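PDB 4ZEM: translation initiation factor eIF2b-like protein from Chaetomium thermophilum, which is the beta subunit of the eIF2B complex and probably takes part in guanine nucleotide exchange on eIF2 during translation initiation. Local coordinates for residues 352-357 with 367-372; 13-18 with 28-33. All blocks are in the same frame, centred on the assembly; numbering follows the deposited sequence.

Contact 1: 352-357 with 367-372; sequences IPPDLV and QTRHHL
Arg-369 reaches across from 367-372 and sets its guanidinium group against Pro-354 and Asp-355. Arg-369 NH1 forms a 2.8 Å salt bridge with Asp-355 OD1. Carboxylate and guanidinium planes are turned 48° apart, and only one oxygen of Asp-355 meets one nitrogen of Arg-369, so the bridge is single-pronged rather than the flat, two-pronged pairing these groups can make. Pro-354 sets CB over one face of the Arg-369 guanidinium, off centre toward NH1, and its CG is 3.6 Å from Arg-369 NH1. The charged group thus gains an apolar neighbour as well as a counter-ion.

The CA atoms of Pro-354 and Arg-369, the nearest pair across the segments, are 7.4 Å apart, and the arginine side chain covers this separation. It leaves its backbone with CG lodged between N and the carbonyl carbon (chi1 66°) and bends at chi3, which brings the guanidinium to the proline. The short 3-10 turn 354-356 presents ring and carboxylate from consecutive residues; a backbone hydrogen bond from Val-357 N to Pro-354 O closes the turn. Beside Arg-369, the backbone N of Thr-368 donates to ND1 of His-371 almost in the imidazole plane, at 3.0 Å.

The contact lies at the surface, joining the loop between strands 349-352 and 359-362 to the loop before helix 372-379. Strand 365-367, outermost in the mixed sheet, runs antiparallel to 359-362, so the contact sits at that edge. Tyr-360 of strand 359-362 touches both Pro-354 and Arg-369, while Leu-356 packs on helix 287-296.

Contact 2: 13-18 with 28-33; sequences ATWTKS and IESLIF
Trp-15 carries the contact of 13-18 with 28-33, touching Ser-30 and Leu-31. Its indole is directed across by a first torsion that puts CG anti to the backbone N (chi1 178°). CB of Ser-30 meets the ring edge close to its plane, 3.4 Å from Trp-15 CD1, while Ser-30 OG is hydrogen-bonded to Ala-26 O. Leu-31 crosses the benzo side, its CD2 3.5 Å from Trp-15 CZ2 and its CB 3.6 Å from Trp-15 NE1. The indole NE1 donates to Ser-27 O, one helical turn before Leu-31, which, with the packing of Ser-30 and Leu-31, is consistent with a fixed indole rotation. Replacing Trp-15 by alanine is likely to open a gap between the helices and to cost Ser-27 O its bond from the indole. Leu-52 of helix 43-59 packs on both Trp-15 and Leu-31, and Thr-16, next along the first segment, touches Gln-51 of the same helix. The chemistry is that of a helical-bundle interface, in which a buried indole packs on a leucine and a serine CB, and its N-H is satisfied at a backbone carbonyl.

Overall arrangement
The two contacts lie on opposite sides of the chain's centre, with their own centres 36 Å apart and their nearest atoms about 27 Å apart, so neither bears directly on the other. They follow one another in sequence: contact 2 joins the first two helices of the modelled chain, while contact 1 comes near its end. Each links segments only ten residues apart. Contact 2 belongs to the helical N-terminal part, whereas contact 1 lies beside the mixed, mainly parallel sheet of the C-terminal, Rossmann-like part. Their chemistry differs accordingly, a buried indole among helices against a surface ion pair between loops.

Contact 1: 352-357 with 367-372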
# COMPACT_ATOMS: atom_id res chain seq x y z
N ILE A 352 -6.62 -2.12 -15.08
CA ILE A 352 -6.67 -3.46 -15.63
C ILE A 352 -7.85 -4.19 -14.99
O ILE A 352 -7.90 -4.32 -13.77
CB ILE A 352 -5.37 -4.23 -15.36
CG1 ILE A 352 -4.20 -3.55 -16.08
CG2 ILE A 352 -5.51 -5.68 -15.80
CD1 ILE A 352 -2.91 -4.30 -15.98
N PRO A 353 -8.80 -4.65 -15.82
CA PRO A 353 -9.95 -5.40 -15.30
C PRO A 353 -9.50 -6.78 -14.80
O PRO A 353 -8.45 -7.27 -15.24
CB PRO A 353 -10.88 -5.49 -16.51
CG PRO A 353 -10.00 -5.36 -17.69
CD PRO A 353 -8.85 -4.48 -17.28
N PRO A 354 -10.26 -7.39 -13.88
CA PRO A 354 -9.85 -8.66 -13.26
C PRO A 354 -9.67 -9.84 -14.24
O PRO A 354 -8.87 -10.74 -13.95
CB PRO A 354 -10.99 -8.95 -12.28
CG PRO A 354 -12.17 -8.17 -12.83
CD PRO A 354 -11.56 -6.92 -13.36
N ASP A 355 -10.37 -9.83 -15.36
CA ASP A 355 -10.24 -10.90 -16.35
C ASP A 355 -8.82 -11.02 -16.90
O ASP A 355 -8.37 -12.11 -17.24
CB ASP A 355 -11.24 -10.70 -17.49
CG ASP A 355 -12.56 -11.40 -17.23
OD1 ASP A 355 -12.77 -11.86 -16.09
OD2 ASP A 355 -13.39 -11.50 -18.17
N LEU A 356 -8.13 -9.88 -17.02
CA LEU A 356 -6.75 -9.83 -17.51
C LEU A 356 -5.70 -10.22 -16.47
O LEU A 356 -4.52 -10.36 -16.81
CB LEU A 356 -6.43 -8.43 -18.05
CG LEU A 356 -7.24 -8.04 -19.29
CD1 LEU A 356 -6.86 -6.66 -19.81
CD2 LEU A 356 -7.08 -9.10 -20.38
N VAL A 357 -6.10 -10.34 -15.21
CA VAL A 357 -5.14 -10.67 -14.14
C VAL A 357 -5.23 -12.12 -13.67
O VAL A 357 -6.31 -12.61 -13.36
CB VAL A 357 -5.33 -9.75 -12.92
CG1 VAL A 357 -4.28 -10.06 -11.85
CG2 VAL A 357 -5.26 -8.30 -13.33
N GLN A 367 -2.38 -15.02 -4.73
CA GLN A 367 -3.82 -15.15 -4.52
C GLN A 367 -4.57 -15.09 -5.84
O GLN A 367 -4.09 -14.50 -6.80
CB GLN A 367 -4.35 -14.05 -3.59
CG GLN A 367 -3.50 -13.80 -2.35
CD GLN A 367 -3.75 -14.79 -1.23
OE1 GLN A 367 -4.83 -15.38 -1.14
NE2 GLN A 367 -2.75 -15.00 -0.39
N THR A 368 -5.75 -15.72 -5.88
CA THR A 368 -6.66 -15.55 -7.02
C THR A 368 -7.71 -14.50 -6.65
O THR A 368 -7.80 -14.09 -5.50
CB THR A 368 -7.35 -16.86 -7.39
OG1 THR A 368 -8.25 -17.25 -6.34
CG2 THR A 368 -6.33 -17.97 -7.63
N ARG A 369 -8.51 -14.09 -7.63
CA ARG A 369 -9.57 -13.11 -7.38
C ARG A 369 -10.56 -13.60 -6.31
O ARG A 369 -11.12 -12.80 -5.57
CB ARG A 369 -10.31 -12.76 -8.68
CG ARG A 369 -11.10 -13.91 -9.29
CD ARG A 369 -12.27 -13.39 -10.09
NE ARG A 369 -11.87 -12.89 -11.41
CZ ARG A 369 -12.64 -12.13 -12.18
NH1 ARG A 369 -12.20 -11.73 -13.37
NH2 ARG A 369 -13.84 -11.76 -11.76
N HIS A 370 -10.78 -14.91 -6.25
CA HIS A 370 -11.68 -15.49 -5.26
C HIS A 370 -11.16 -15.36 -3.83
O HIS A 370 -11.94 -15.34 -2.88
CB HIS A 370 -11.96 -16.95 -5.61
CG HIS A 370 -12.08 -17.20 -7.08
ND1 HIS A 370 -13.20 -16.83 -7.81
CD2 HIS A 370 -11.22 -17.75 -7.97
CE1 HIS A 370 -13.03 -17.16 -9.07
NE2 HIS A 370 -11.84 -17.72 -9.20
N HIS A 371 -9.84 -15.30 -3.68
CA HIS A 371 -9.24 -15.12 -2.36
C HIS A 371 -9.37 -13.69 -1.80
O HIS A 371 -9.21 -13.47 -0.59
CB HIS A 371 -7.77 -15.53 -2.41
CG HIS A 371 -7.55 -17.00 -2.61
ND1 HIS A 371 -6.96 -17.51 -3.74
CD2 HIS A 371 -7.84 -18.06 -1.82
CE1 HIS A 371 -6.90 -18.83 -3.65
NE2 HIS A 371 -7.43 -19.19 -2.49
N LEU A 372 -9.63 -12.71 -2.67
CA LEU A 372 -9.61 -11.29 -2.28
C LEU A 372 -10.67 -10.91 -1.24
O LEU A 372 -10.41 -10.09 -0.35
CB LEU A 372 -9.78 -10.40 -3.52
CG LEU A 372 -8.69 -10.51 -4.60
CD1 LEU A 372 -9.00 -9.59 -5.78
CD2 LEU A 372 -7.30 -10.25 -4.04

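Contact 2: 13-18 with 28-33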
# COMPACT_ATOMS: atom_id res chain seq x y z
N ALA A 13 12.60 12.77 5.36
CA ALA A 13 13.49 12.39 6.45
C ALA A 13 13.50 13.46 7.54
O ALA A 13 13.43 13.15 8.73
CB ALA A 13 14.90 12.16 5.92
N THR A 14 13.58 14.72 7.13
CA THR A 14 13.55 15.83 8.07
C THR A 14 12.17 15.93 8.72
O THR A 14 12.06 16.22 9.91
CB THR A 14 13.91 17.17 7.39
OG1 THR A 14 13.00 17.43 6.32
CG2 THR A 14 15.33 17.13 6.84
N TRP A 15 11.13 15.68 7.93
CA TRP A 15 9.76 15.69 8.44
C TRP A 15 9.57 14.62 9.51
O TRP A 15 8.89 14.85 10.51
CB TRP A 15 8.76 15.46 7.29
CG TRP A 15 7.33 15.41 7.74
CD1 TRP A 15 6.48 16.46 7.90
CD2 TRP A 15 6.57 14.23 8.08
NE1 TRP A 15 5.25 16.02 8.32
CE2 TRP A 15 5.27 14.66 8.44
CE3 TRP A 15 6.86 12.86 8.11
CZ2 TRP A 15 4.27 13.77 8.83
CZ3 TRP A 15 5.87 11.98 8.50
CH2 TRP A 15 4.58 12.44 8.85
N THR A 16 10.19 13.47 9.30
CA THR A 16 10.05 12.33 10.20
C THR A 16 10.59 12.56 11.62
O THR A 16 9.99 12.10 12.59
CB THR A 16 10.74 11.08 9.61
OG1 THR A 16 10.22 10.84 8.30
CG2 THR A 16 10.48 9.86 10.48
N LYS A 17 11.71 13.28 11.76
CA LYS A 17 12.27 13.46 13.10
C LYS A 17 11.93 14.79 13.76
O LYS A 17 12.37 15.07 14.87
CB LYS A 17 13.79 13.29 13.09
CG LYS A 17 14.24 12.07 13.87
CD LYS A 17 13.61 12.09 15.27
CE LYS A 17 14.35 11.20 16.25
NZ LYS A 17 15.76 11.63 16.43
N SER A 18 11.14 15.61 13.08
CA SER A 18 10.54 16.76 13.74
C SER A 18 9.18 16.34 14.30
O SER A 18 8.58 17.06 15.08
CB SER A 18 10.39 17.93 12.78
OG SER A 18 10.02 17.48 11.49
N ILE A 28 1.08 17.93 10.48
CA ILE A 28 0.06 17.65 9.47
C ILE A 28 0.25 18.58 8.28
O ILE A 28 0.21 18.15 7.13
CB ILE A 28 -1.38 17.82 10.04
CG1 ILE A 28 -1.60 16.90 11.24
CG2 ILE A 28 -2.42 17.53 8.96
CD1 ILE A 28 -2.99 17.03 11.86
N GLU A 29 0.46 19.86 8.56
CA GLU A 29 0.62 20.86 7.50
C GLU A 29 1.90 20.69 6.69
O GLU A 29 1.91 20.94 5.48
CB GLU A 29 0.58 22.27 8.10
CG GLU A 29 0.20 23.34 7.09
CD GLU A 29 -1.07 23.00 6.34
OE1 GLU A 29 -1.09 23.16 5.10
OE2 GLU A 29 -2.06 22.59 6.98
N SER A 30 2.98 20.28 7.34
CA SER A 30 4.23 19.98 6.65
C SER A 30 4.04 18.81 5.69
O SER A 30 4.53 18.84 4.56
CB SER A 30 5.35 19.67 7.63
OG SER A 30 5.32 20.55 8.75
N LEU A 31 3.35 17.77 6.15
CA LEU A 31 3.09 16.61 5.30
C LEU A 31 2.20 16.98 4.12
O LEU A 31 2.43 16.53 3.00
CB LEU A 31 2.45 15.47 6.10
CG LEU A 31 2.31 14.13 5.38
CD1 LEU A 31 3.56 13.80 4.57
CD2 LEU A 31 1.97 13.00 6.34
N ILE A 32 1.20 17.82 4.38
CA ILE A 32 0.30 18.30 3.33
C ILE A 32 1.13 19.00 2.26
O ILE A 32 0.91 18.82 1.06
CB ILE A 32 -0.77 19.27 3.87
CG1 ILE A 32 -1.74 18.55 4.81
CG2 ILE A 32 -1.56 19.90 2.73
CD1 ILE A 32 -2.69 17.63 4.09
N PHE A 33 2.10 19.79 2.72
CA PHE A 33 2.99 20.51 1.83
C PHE A 33 3.81 19.55 0.97
O PHE A 33 3.97 19.77 -0.23
CB PHE A 33 3.91 21.43 2.64
CG PHE A 33 4.87 22.22 1.81
CD1 PHE A 33 4.44 23.33 1.10
CD2 PHE A 33 6.21 21.86 1.73
CE1 PHE A 33 5.32 24.07 0.33
CE2 PHE A 33 7.10 22.59 0.97
CZ PHE A 33 6.65 23.70 0.27